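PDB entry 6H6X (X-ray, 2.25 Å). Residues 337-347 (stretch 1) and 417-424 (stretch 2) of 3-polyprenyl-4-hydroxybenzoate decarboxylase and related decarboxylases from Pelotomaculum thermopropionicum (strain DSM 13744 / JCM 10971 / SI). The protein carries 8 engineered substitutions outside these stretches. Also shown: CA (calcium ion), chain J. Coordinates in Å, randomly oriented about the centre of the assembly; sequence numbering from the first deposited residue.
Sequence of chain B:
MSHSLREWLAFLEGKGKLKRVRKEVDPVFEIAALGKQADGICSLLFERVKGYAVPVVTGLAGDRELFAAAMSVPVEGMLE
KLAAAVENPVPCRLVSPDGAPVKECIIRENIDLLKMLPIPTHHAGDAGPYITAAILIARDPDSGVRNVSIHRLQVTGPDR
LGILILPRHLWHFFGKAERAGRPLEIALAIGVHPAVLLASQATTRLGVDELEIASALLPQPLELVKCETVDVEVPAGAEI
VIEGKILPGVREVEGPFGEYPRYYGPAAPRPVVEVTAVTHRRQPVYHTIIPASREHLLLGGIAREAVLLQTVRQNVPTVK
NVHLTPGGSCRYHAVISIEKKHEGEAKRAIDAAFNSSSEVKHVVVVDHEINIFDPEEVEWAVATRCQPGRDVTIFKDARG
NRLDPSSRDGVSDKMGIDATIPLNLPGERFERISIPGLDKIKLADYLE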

# COMPACT_ATOMS: atom_id res chain seq x y z
N SER B 337 -14.58 4.00 9.13
CA SER B 337 -15.60 4.36 8.12
C SER B 337 -16.92 4.67 8.83
O SER B 337 -17.31 3.97 9.75
CB SER B 337 -15.82 3.25 7.09
OG SER B 337 -16.31 2.15 7.75
N ILE B 338 -17.55 5.78 8.47
CA ILE B 338 -18.88 6.12 8.97
C ILE B 338 -19.84 6.40 7.83
O ILE B 338 -19.43 6.77 6.74
CB ILE B 338 -18.83 7.35 9.88
CG1 ILE B 338 -18.29 8.60 9.18
CG2 ILE B 338 -18.05 7.05 11.16
CD1 ILE B 338 -18.32 9.79 10.13
N GLU B 339 -21.12 6.17 8.06
CA GLU B 339 -22.17 6.59 7.12
C GLU B 339 -22.61 7.90 7.71
O GLU B 339 -23.44 7.93 8.60
CB GLU B 339 -23.30 5.56 7.03
CG GLU B 339 -24.42 5.94 6.06
CD GLU B 339 -25.58 4.91 6.11
OE1 GLU B 339 -26.23 4.83 7.18
OE2 GLU B 339 -25.86 4.18 5.11
N LYS B 340 -22.01 8.98 7.25
CA LYS B 340 -22.17 10.26 7.95
C LYS B 340 -23.58 10.87 7.72
O LYS B 340 -24.01 10.93 6.58
CB LYS B 340 -21.06 11.24 7.55
CG LYS B 340 -21.21 12.60 8.20
CD LYS B 340 -19.92 13.42 8.21
CE LYS B 340 -19.51 13.81 6.82
NZ LYS B 340 -18.80 15.11 6.85
N LYS B 341 -24.25 11.30 8.79
CA LYS B 341 -25.57 12.02 8.73
C LYS B 341 -25.42 13.49 9.13
O LYS B 341 -26.06 14.33 8.52
CB LYS B 341 -26.61 11.44 9.69
CG LYS B 341 -26.77 9.93 9.73
CD LYS B 341 -27.69 9.37 8.69
CE LYS B 341 -28.39 8.13 9.24
NZ LYS B 341 -29.19 7.42 8.21
N HIS B 342 -24.63 13.79 10.16
CA HIS B 342 -24.46 15.17 10.64
C HIS B 342 -22.99 15.52 10.64
O HIS B 342 -22.16 14.68 10.95
CB HIS B 342 -25.05 15.33 12.05
CG HIS B 342 -26.47 14.82 12.17
ND1 HIS B 342 -26.79 13.58 12.68
CD2 HIS B 342 -27.65 15.39 11.81
CE1 HIS B 342 -28.10 13.41 12.65
NE2 HIS B 342 -28.65 14.49 12.12
N GLU B 343 -22.65 16.76 10.30
CA GLU B 343 -21.27 17.19 10.44
C GLU B 343 -21.03 17.09 11.94
O GLU B 343 -22.00 17.16 12.73
CB GLU B 343 -21.02 18.61 9.93
CG GLU B 343 -19.57 18.83 9.46
CD GLU B 343 -19.31 18.50 7.97
OE1 GLU B 343 -18.31 19.02 7.43
OE2 GLU B 343 -20.07 17.71 7.32
N GLY B 344 -19.79 16.85 12.34
CA GLY B 344 -19.48 16.60 13.75
C GLY B 344 -19.24 15.12 14.11
O GLY B 344 -18.63 14.82 15.15
N GLU B 345 -19.72 14.21 13.27
CA GLU B 345 -19.50 12.79 13.49
C GLU B 345 -18.02 12.37 13.40
O GLU B 345 -17.60 11.52 14.15
CB GLU B 345 -20.37 11.96 12.57
CG GLU B 345 -21.84 12.00 12.98
CD GLU B 345 -22.76 11.19 12.07
OE1 GLU B 345 -22.29 10.29 11.34
OE2 GLU B 345 -23.98 11.45 12.08
N ALA B 346 -17.24 13.02 12.54
CA ALA B 346 -15.84 12.69 12.37
C ALA B 346 -15.09 12.94 13.66
O ALA B 346 -14.43 12.01 14.15
CB ALA B 346 -15.22 13.47 11.21
N LYS B 347 -15.25 14.13 14.24
CA LYS B 347 -14.64 14.47 15.53
C LYS B 347 -15.01 13.53 16.65
O LYS B 347 -14.14 13.13 17.44
CB LYS B 347 -14.93 15.93 15.97
N ILE B 417 -7.55 12.99 11.64
CA ILE B 417 -7.78 13.46 10.30
C ILE B 417 -9.23 13.13 9.83
O ILE B 417 -9.67 11.94 9.80
CB ILE B 417 -6.78 12.86 9.30
CG1 ILE B 417 -5.32 13.25 9.67
CG2 ILE B 417 -7.04 13.34 7.91
CD1 ILE B 417 -4.25 12.62 8.78
N ASP B 418 -9.96 14.16 9.42
CA ASP B 418 -11.34 13.99 8.88
C ASP B 418 -11.27 13.99 7.41
O ASP B 418 -11.09 15.05 6.81
CB ASP B 418 -12.22 15.18 9.28
CG ASP B 418 -13.68 15.02 8.81
OD1 ASP B 418 -14.01 14.13 7.99
OD2 ASP B 418 -14.46 15.82 9.29
N ALA B 419 -11.35 12.82 6.79
CA ALA B 419 -11.27 12.75 5.37
C ALA B 419 -12.65 12.34 4.80
O ALA B 419 -12.71 11.60 3.82
CB ALA B 419 -10.20 11.73 4.98
N THR B 420 -13.72 12.80 5.45
CA THR B 420 -15.06 12.67 4.88
C THR B 420 -15.44 13.84 3.98
O THR B 420 -14.96 14.97 4.14
CB THR B 420 -16.13 12.49 5.99
OG1 THR B 420 -16.25 13.68 6.78
CG2 THR B 420 -15.70 11.35 6.91
N ILE B 421 -16.29 13.54 3.01
CA ILE B 421 -16.90 14.55 2.15
C ILE B 421 -17.75 15.49 3.02
O ILE B 421 -18.56 15.01 3.86
CB ILE B 421 -17.80 13.88 1.09
CG1 ILE B 421 -16.96 13.09 0.08
CG2 ILE B 421 -18.63 14.91 0.34
CD1 ILE B 421 -17.73 11.91 -0.51
N PRO B 422 -17.57 16.82 2.88
CA PRO B 422 -18.47 17.76 3.63
C PRO B 422 -19.94 17.64 3.16
O PRO B 422 -20.18 17.34 1.98
CB PRO B 422 -17.88 19.15 3.30
CG PRO B 422 -16.46 18.88 2.90
CD PRO B 422 -16.53 17.57 2.15
N LEU B 423 -20.89 17.85 4.07
CA LEU B 423 -22.32 17.48 3.81
C LEU B 423 -23.13 18.31 2.77
O LEU B 423 -23.98 17.75 2.07
CB LEU B 423 -23.12 17.43 5.11
CG LEU B 423 -23.04 16.09 5.82
CD1 LEU B 423 -23.72 16.19 7.18
CD2 LEU B 423 -23.65 14.97 4.97
N ASN B 424 -22.90 19.63 2.72
CA ASN B 424 -23.10 20.46 1.49
C ASN B 424 -22.79 21.94 1.75
O ASN B 424 -21.72 22.27 2.25
CB ASN B 424 -24.49 20.28 0.76
CG ASN B 424 -25.71 20.11 1.70
OD1 ASN B 424 -25.88 20.82 2.70
ND2 ASN B 424 -26.58 19.17 1.34
CA CA J . -13.03 16.45 5.23
O HOH W 1 -15.35 17.19 6.33

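Stretch 1 leaves a β-strand at Ile338, runs through a loop and closes a type II β-turn from His342 to Glu345, where a helix begins. Gly344 holds the N-cap position with phi/psi of 102/−20°, angles at which a CB would be jammed against the carbonyl O of Glu343, so glycine suits the site. Stretch 2 arrives as a strand through Ile417 and Asp418 and continues as an extended segment from Thr420 to Pro422. The two backbones approach most closely at Ala346 and Asp418, with CA atoms 5.8 Å apart, and at Glu343 and Leu423, 6.7 Å apart.

Lys340 is the main polar link. Its CA-to-CB bond points toward stretch 2, and NZ donates hydrogen bonds to Thr420 OG1 (2.9 Å) and to the carbonyl O of Ile421 (3.0 Å). The same NZ forms a salt bridge with Glu343 OE2 (2.9 Å), so a long, charged side chain gathers three oxygens around one ammonium group. Glu343 OE2 also accepts a weak hydrogen bond from Leu423 N (3.4 Å), tying the turn to the opposing backbone.

Thr420 is held ready for Lys340 by Asp418: Asp418 OD1 accepts hydrogen bonds from Thr420 OG1 (2.6 Å) and Thr420 N (2.9 Å). The carbonyl oxygens of these two residues, Asp418 O (2.9 Å) and Thr420 O (2.7 Å), bind the calcium ion, which further fixes this backbone segment.

Van der Waals contacts complete the interface, which buries 407 Å² in total. Leu423 has the largest covered area; its CD1 lies 3.3 Å from Lys341 O and 3.3 Å from Glu343 N, packing against the backbone from Lys341 into the turn. Buried Ala346 places CB 3.1 Å from Asp418 OD2, a close approach that its small side chain permits. Also buried, Ile338 places CG1 4.4 Å from the methyl CG2 of Thr420.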